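Local coordinates for protein ATP-dependent DNA helicase (PDB 5V9X) that unwinds RNA:DNA hybrids as an ATP-dependent 3'-to-5' helicase, translocating along a single-stranded DNA tracking strand, at residues A[57-62]-A[80-85]; A[438-443]-A[655-660]. All coordinates share one frame; numbering follows the deposited sequence.

Overall arrangement
Both contacts belong to the motor of the helicase but to different RecA-like modules. Interaction 1 joins two helices of the first module, helix 50-60 and helix 75-88, and the side chain of Ile-59 lies about 12 Å from the bound ATP analogue and likewise about 12 Å from the magnesium ion. Interaction 2 sits on the second module, where helix 433-448 meets the edge strand 657-659 of the parallel sheet; its nearest atom is about 11 Å from the bound DNA, against about 16 Å for interaction 1. The two contacts do not touch: their centres are 42 Å apart and their nearest atoms about 28 Å.

Interaction 1: residues A[57-62]-A[80-85]; sequences SAISEG and FLWAID
Ser-60 sets its CB over one face of the Trp-82 indole, near the end of helix 50-60, and this CH-pi contact is the main element. Ser-60 CB stands 3.6 Å from the centroid of the six-membered ring, only 5° off the ring normal. With CG pointing opposite the backbone N (chi1 -179°), the indole of Trp-82 reaches across to the neighbouring helix. A small residue suits position 60 because its CA also comes close to the ring, 3.9 Å from Trp-82 NE1. The hydroxyl of Ser-60 is turned back to its own helix, where Ser-57 O, 2.9 Å from Ser-60 OG, and Trp-56 O are both acceptors within reach.

The two helices flank the P-loop region of a RecA-like ATPase domain: helix 50-60 leads into strand 64-68, and helix 75-88 follows what is probably the Walker A loop. Right after the contact, helix 50-60 ends in a Schellman motif, with Gly-62 supplying the positive phi and Gly-62 N bonding to Ile-59 O at 3.0 Å.

Apolar packing adds a second, slighter touch. Ile-59 CG2 approaches Trp-82 CD1 obliquely at 4.0 Å, the two side chains passing in opposite directions, and a branched aliphatic residue suits this buried position, where Ile-59 also touches Thr-65 of strand 64-68. Phe-33 meets the indole edge-to-face.

Interaction 2: residues A[438-443]-A[655-660]; sequences GCAVTV and MGFAGY
Ala-440, on helix 433-448, is met by both Met-655 and Phe-657 where the helix packs on the edge of the second RecA-like sheet. Strand 657-659 is the outermost strand there, added by a distant part of the chain and hydrogen-bonded in parallel to strand 256-262.

Phe-657 has CG anti to its carbonyl carbon (chi1 -83°), and although its first bond does not aim at the helix, the far end of the ring arrives there. Ala-440 CB lies in the ring plane at its edge, 3.6 Å from Phe-657 CZ and 3.9 Å from Phe-657 CE1. A methyl group is short enough to let this broad ring edge come up to the helix.

The extended chain of Met-655 (chi2 173°, chi3 -177°) runs across the helix, and this unbranched shape lets SD reach Ala-440. Met-655 SD rests 4.1 Å from Ala-440 CB, and Phe-636 of helix 627-640 touches both residues.

Gly-656, with positive phi, closes a Schellman motif and turns the chain from the preceding helix into the strand. One turn further along helix 433-448, beta-branched Val-443 sets its CG1 methyl against Met-655, just before this bend, and also packs on Leu-258 and Val-260 of strand 256-262. Its CG1 lies 4.1 Å from Met-655 CB.

Interaction 1: residues A[57-62]-A[80-85]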
ATOM      1  N   SER A  57     -12.030 -14.872 -23.800  1.00 57.87           N
ATOM      2  CA  SER A  57     -13.341 -14.661 -24.405  1.00 58.70           C
ATOM      3  C   SER A  57     -13.769 -13.203 -24.290  1.00 55.33           C
ATOM      4  O   SER A  57     -14.179 -12.582 -25.277  1.00 56.73           O
ATOM      5  CB  SER A  57     -14.373 -15.576 -23.749  1.00 62.55           C
ATOM      6  OG  SER A  57     -15.616 -15.498 -24.425  1.00 71.71           O
ATOM      7  N   ALA A  58     -13.675 -12.638 -23.085  1.00 48.90           N
ATOM      8  CA  ALA A  58     -14.089 -11.255 -22.883  1.00 47.39           C
ATOM      9  C   ALA A  58     -13.172 -10.284 -23.619  1.00 53.34           C
ATOM     10  O   ALA A  58     -13.645  -9.324 -24.236  1.00 62.23           O
ATOM     11  CB  ALA A  58     -14.124 -10.932 -21.391  1.00 43.98           C
ATOM     12  N   ILE A  59     -11.858 -10.517 -23.564  1.00 49.54           N
ATOM     13  CA  ILE A  59     -10.918  -9.608 -24.215  1.00 47.30           C
ATOM     14  C   ILE A  59     -11.096  -9.641 -25.727  1.00 48.22           C
ATOM     15  O   ILE A  59     -11.096  -8.595 -26.388  1.00 48.22           O
ATOM     16  CB  ILE A  59      -9.472  -9.949 -23.806  1.00 46.18           C
ATOM     17  CG1 ILE A  59      -9.245  -9.641 -22.324  1.00 45.04           C
ATOM     18  CG2 ILE A  59      -8.476  -9.181 -24.660  1.00 45.20           C
ATOM     19  CD1 ILE A  59      -7.931 -10.160 -21.794  1.00 35.91           C
ATOM     20  N   SER A  60     -11.260 -10.837 -26.301  1.00 51.94           N
ATOM     21  CA  SER A  60     -11.397 -10.948 -27.750  1.00 56.56           C
ATOM     22  C   SER A  60     -12.665 -10.271 -28.251  1.00 61.51           C
ATOM     23  O   SER A  60     -12.712  -9.817 -29.400  1.00 60.88           O
ATOM     24  CB  SER A  60     -11.384 -12.419 -28.172  1.00 53.56           C
ATOM     25  OG  SER A  60     -12.460 -13.127 -27.581  1.00 51.87           O
ATOM     26  N   GLU A  61     -13.697 -10.191 -27.414  1.00 63.63           N
ATOM     27  CA  GLU A  61     -14.945  -9.539 -27.786  1.00 66.58           C
ATOM     28  C   GLU A  61     -14.916  -8.031 -27.562  1.00 65.29           C
ATOM     29  O   GLU A  61     -15.944  -7.372 -27.749  1.00 68.75           O
ATOM     30  CB  GLU A  61     -16.113 -10.173 -27.025  1.00 70.73           C
ATOM     31  CG  GLU A  61     -16.395 -11.612 -27.446  1.00 79.09           C
ATOM     32  CD  GLU A  61     -17.509 -12.260 -26.645  1.00 86.10           C
ATOM     33  OE1 GLU A  61     -18.072 -11.590 -25.753  1.00 87.73           O
ATOM     34  OE2 GLU A  61     -17.821 -13.441 -26.908  1.00 87.84           O
ATOM     35  N   GLY A  62     -13.770  -7.474 -27.165  1.00 61.54           N
ATOM     36  CA  GLY A  62     -13.571  -6.041 -27.123  1.00 60.85           C
ATOM     37  C   GLY A  62     -13.868  -5.362 -25.803  1.00 63.08           C
ATOM     38  O   GLY A  62     -13.781  -4.130 -25.731  1.00 64.65           O
ATOM     39  N   PHE A  80      -2.197 -10.784 -22.123  1.00 39.35           N
ATOM     40  CA  PHE A  80      -1.254 -10.500 -23.198  1.00 42.70           C
ATOM     41  C   PHE A  80      -1.514 -11.290 -24.475  1.00 47.56           C
ATOM     42  O   PHE A  80      -1.337 -10.745 -25.568  1.00 44.44           O
ATOM     43  CB  PHE A  80       0.181 -10.771 -22.731  1.00 40.90           C
ATOM     44  CG  PHE A  80       0.871  -9.566 -22.155  1.00 41.69           C
ATOM     45  CD1 PHE A  80       1.407  -8.596 -22.987  1.00 41.00           C
ATOM     46  CD2 PHE A  80       0.993  -9.407 -20.784  1.00 37.74           C
ATOM     47  CE1 PHE A  80       2.046  -7.487 -22.464  1.00 39.73           C
ATOM     48  CE2 PHE A  80       1.631  -8.300 -20.254  1.00 36.66           C
ATOM     49  CZ  PHE A  80       2.158  -7.340 -21.094  1.00 38.79           C
ATOM     50  N   LEU A  81      -1.944 -12.553 -24.367  1.00 54.39           N
ATOM     51  CA  LEU A  81      -1.855 -13.465 -25.507  1.00 55.10           C
ATOM     52  C   LEU A  81      -2.691 -12.991 -26.689  1.00 56.12           C
ATOM     53  O   LEU A  81      -2.255 -13.094 -27.842  1.00 56.86           O
ATOM     54  CB  LEU A  81      -2.277 -14.876 -25.097  1.00 53.62           C
ATOM     55  CG  LEU A  81      -1.924 -15.939 -26.140  1.00 57.29           C
ATOM     56  CD1 LEU A  81      -0.412 -16.057 -26.281  1.00 58.44           C
ATOM     57  CD2 LEU A  81      -2.546 -17.282 -25.798  1.00 56.81           C
ATOM     58  N   TRP A  82      -3.897 -12.479 -26.433  1.00 55.98           N
ATOM     59  CA  TRP A  82      -4.731 -12.010 -27.535  1.00 50.05           C
ATOM     60  C   TRP A  82      -4.070 -10.848 -28.265  1.00 45.32           C
ATOM     61  O   TRP A  82      -4.047 -10.807 -29.500  1.00 46.23           O
ATOM     62  CB  TRP A  82      -6.116 -11.605 -27.032  1.00 45.51           C
ATOM     63  CG  TRP A  82      -6.996 -11.142 -28.149  1.00 47.92           C
ATOM     64  CD1 TRP A  82      -7.307  -9.853 -28.468  1.00 47.04           C
ATOM     65  CD2 TRP A  82      -7.651 -11.966 -29.121  1.00 49.32           C
ATOM     66  NE1 TRP A  82      -8.129  -9.824 -29.569  1.00 47.54           N
ATOM     67  CE2 TRP A  82      -8.355 -11.109 -29.990  1.00 47.90           C
ATOM     68  CE3 TRP A  82      -7.717 -13.347 -29.336  1.00 49.68           C
ATOM     69  CZ2 TRP A  82      -9.117 -11.587 -31.055  1.00 49.58           C
ATOM     70  CZ3 TRP A  82      -8.473 -13.819 -30.395  1.00 54.56           C
ATOM     71  CH2 TRP A  82      -9.162 -12.941 -31.240  1.00 52.95           C
ATOM     72  N   ALA A  83      -3.527  -9.888 -27.513  1.00 36.91           N
ATOM     73  CA  ALA A  83      -2.792  -8.794 -28.137  1.00 39.40           C
ATOM     74  C   ALA A  83      -1.553  -9.309 -28.857  1.00 51.47           C
ATOM     75  O   ALA A  83      -1.185  -8.797 -29.922  1.00 65.49           O
ATOM     76  CB  ALA A  83      -2.413  -7.750 -27.088  1.00 35.70           C
ATOM     77  N   ILE A  84      -0.897 -10.326 -28.292  1.00 45.87           N
ATOM     78  CA  ILE A  84       0.261 -10.927 -28.949  1.00 45.28           C
ATOM     79  C   ILE A  84      -0.156 -11.600 -30.249  1.00 51.31           C
ATOM     80  O   ILE A  84       0.543 -11.509 -31.266  1.00 55.75           O
ATOM     81  CB  ILE A  84       0.958 -11.918 -27.998  1.00 44.08           C
ATOM     82  CG1 ILE A  84       1.564 -11.180 -26.803  1.00 41.36           C
ATOM     83  CG2 ILE A  84       2.029 -12.712 -28.734  1.00 36.73           C
ATOM     84  CD1 ILE A  84       2.024 -12.097 -25.694  1.00 41.02           C
ATOM     85  N   ASP A  85      -1.302 -12.284 -30.239  1.00 50.64           N
ATOM     86  CA  ASP A  85      -1.768 -12.960 -31.445  1.00 47.40           C
ATOM     87  C   ASP A  85      -2.050 -11.961 -32.560  1.00 48.65           C
ATOM     88  O   ASP A  85      -1.722 -12.214 -33.726  1.00 56.34           O
ATOM     89  CB  ASP A  85      -3.012 -13.792 -31.132  1.00 47.85           C
ATOM     90  CG  ASP A  85      -3.390 -14.722 -32.267  1.00 50.99           C
ATOM     91  OD1 ASP A  85      -2.489 -15.402 -32.800  1.00 52.61           O
ATOM     92  OD2 ASP A  85      -4.585 -14.782 -32.622  1.00 54.78           O
TER

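Interaction 2: residues A[438-443]-A[655-660]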
ATOM      1  N   GLY A 438      -1.270 -10.595  15.924  1.00 46.32           N
ATOM      2  CA  GLY A 438      -1.379 -10.000  14.601  1.00 46.17           C
ATOM      3  C   GLY A 438      -1.079 -10.986  13.488  1.00 48.87           C
ATOM      4  O   GLY A 438      -1.790 -11.035  12.482  1.00 49.04           O
ATOM      5  N   CYS A 439      -0.023 -11.786  13.654  1.00 47.98           N
ATOM      6  CA  CYS A 439       0.308 -12.792  12.650  1.00 46.80           C
ATOM      7  C   CYS A 439      -0.749 -13.888  12.592  1.00 48.82           C
ATOM      8  O   CYS A 439      -1.066 -14.395  11.509  1.00 56.45           O
ATOM      9  CB  CYS A 439       1.682 -13.396  12.939  1.00 47.22           C
ATOM     10  SG  CYS A 439       3.046 -12.212  12.918  1.00 53.18           S
ATOM     11  N   ALA A 440      -1.303 -14.268  13.746  1.00 47.31           N
ATOM     12  CA  ALA A 440      -2.300 -15.335  13.775  1.00 53.06           C
ATOM     13  C   ALA A 440      -3.570 -14.926  13.037  1.00 55.84           C
ATOM     14  O   ALA A 440      -4.057 -15.660  12.168  1.00 58.40           O
ATOM     15  CB  ALA A 440      -2.614 -15.721  15.221  1.00 56.30           C
ATOM     16  N   VAL A 441      -4.123 -13.757  13.374  1.00 52.61           N
ATOM     17  CA  VAL A 441      -5.304 -13.265  12.667  1.00 52.84           C
ATOM     18  C   VAL A 441      -5.020 -13.146  11.176  1.00 49.92           C
ATOM     19  O   VAL A 441      -5.870 -13.468  10.339  1.00 48.19           O
ATOM     20  CB  VAL A 441      -5.770 -11.923  13.264  1.00 52.73           C
ATOM     21  CG1 VAL A 441      -6.917 -11.345  12.449  1.00 47.83           C
ATOM     22  CG2 VAL A 441      -6.189 -12.103  14.713  1.00 57.02           C
ATOM     23  N   THR A 442      -3.814 -12.700  10.821  1.00 48.20           N
ATOM     24  CA  THR A 442      -3.458 -12.573   9.412  1.00 45.61           C
ATOM     25  C   THR A 442      -3.490 -13.928   8.715  1.00 49.48           C
ATOM     26  O   THR A 442      -4.083 -14.070   7.640  1.00 48.01           O
ATOM     27  CB  THR A 442      -2.081 -11.926   9.276  1.00 44.74           C
ATOM     28  OG1 THR A 442      -2.112 -10.617   9.859  1.00 40.67           O
ATOM     29  CG2 THR A 442      -1.695 -11.811   7.812  1.00 48.60           C
ATOM     30  N   VAL A 443      -2.859 -14.940   9.318  1.00 51.97           N
ATOM     31  CA  VAL A 443      -2.919 -16.293   8.768  1.00 51.00           C
ATOM     32  C   VAL A 443      -4.363 -16.766   8.679  1.00 53.68           C
ATOM     33  O   VAL A 443      -4.769 -17.396   7.694  1.00 50.88           O
ATOM     34  CB  VAL A 443      -2.060 -17.252   9.616  1.00 48.58           C
ATOM     35  CG1 VAL A 443      -2.363 -18.703   9.267  1.00 50.73           C
ATOM     36  CG2 VAL A 443      -0.584 -16.955   9.418  1.00 41.46           C
ATOM     37  N   MET A 655      -3.794 -23.088  12.081  1.00 60.09           N
ATOM     38  CA  MET A 655      -3.085 -21.902  11.628  1.00 57.51           C
ATOM     39  C   MET A 655      -1.619 -22.170  11.335  1.00 60.41           C
ATOM     40  O   MET A 655      -0.934 -21.279  10.819  1.00 67.61           O
ATOM     41  CB  MET A 655      -3.188 -20.786  12.671  1.00 56.96           C
ATOM     42  CG  MET A 655      -4.570 -20.200  12.799  1.00 60.72           C
ATOM     43  SD  MET A 655      -4.699 -19.030  14.155  1.00 59.92           S
ATOM     44  CE  MET A 655      -6.439 -18.636  14.043  1.00 65.37           C
ATOM     45  N   GLY A 656      -1.122 -23.363  11.652  1.00 57.84           N
ATOM     46  CA  GLY A 656       0.276 -23.672  11.441  1.00 51.30           C
ATOM     47  C   GLY A 656       1.198 -23.230  12.551  1.00 57.95           C
ATOM     48  O   GLY A 656       2.402 -23.084  12.314  1.00 61.66           O
ATOM     49  N   PHE A 657       0.671 -23.000  13.753  1.00 53.67           N
ATOM     50  CA  PHE A 657       1.502 -22.640  14.898  1.00 54.45           C
ATOM     51  C   PHE A 657       2.607 -23.668  15.099  1.00 58.62           C
ATOM     52  O   PHE A 657       2.360 -24.877  15.071  1.00 63.14           O
ATOM     53  CB  PHE A 657       0.643 -22.539  16.162  1.00 56.76           C
ATOM     54  CG  PHE A 657      -0.052 -21.212  16.330  1.00 60.10           C
ATOM     55  CD1 PHE A 657      -0.605 -20.554  15.242  1.00 59.75           C
ATOM     56  CD2 PHE A 657      -0.168 -20.635  17.585  1.00 59.51           C
ATOM     57  CE1 PHE A 657      -1.245 -19.339  15.403  1.00 57.09           C
ATOM     58  CE2 PHE A 657      -0.809 -19.423  17.751  1.00 57.64           C
ATOM     59  CZ  PHE A 657      -1.347 -18.775  16.659  1.00 56.60           C
ATOM     60  N   ALA A 658       3.831 -23.183  15.296  1.00 60.36           N
ATOM     61  CA  ALA A 658       4.979 -24.066  15.437  1.00 65.01           C
ATOM     62  C   ALA A 658       5.984 -23.452  16.400  1.00 58.89           C
ATOM     63  O   ALA A 658       5.977 -22.244  16.653  1.00 54.74           O
ATOM     64  CB  ALA A 658       5.640 -24.350  14.082  1.00 68.54           C
ATOM     65  N   GLY A 659       6.858 -24.304  16.929  1.00 58.77           N
ATOM     66  CA  GLY A 659       7.847 -23.875  17.896  1.00 59.45           C
ATOM     67  C   GLY A 659       7.264 -23.764  19.288  1.00 64.70           C
ATOM     68  O   GLY A 659       7.065 -24.774  19.969  1.00 68.82           O
ATOM     69  N   TYR A 660       6.983 -22.534  19.720  1.00 62.59           N
ATOM     70  CA  TYR A 660       6.305 -22.283  20.985  1.00 59.92           C
ATOM     71  C   TYR A 660       5.189 -21.263  20.807  1.00 59.78           C
ATOM     72  O   TYR A 660       4.850 -20.533  21.743  1.00 62.18           O
ATOM     73  CB  TYR A 660       7.287 -21.813  22.056  1.00 59.35           C
ATOM     74  CG  TYR A 660       8.422 -22.771  22.328  1.00 64.39           C
ATOM     75  CD1 TYR A 660       8.199 -23.981  22.973  1.00 71.65           C
ATOM     76  CD2 TYR A 660       9.722 -22.460  21.956  1.00 63.00           C
ATOM     77  CE1 TYR A 660       9.238 -24.857  23.232  1.00 74.84           C
ATOM     78  CE2 TYR A 660      10.767 -23.325  22.210  1.00 66.53           C
ATOM     79  CZ  TYR A 660      10.520 -24.522  22.848  1.00 71.37           C
ATOM     80  OH  TYR A 660      11.561 -25.386  23.100  1.00 68.78           O
TER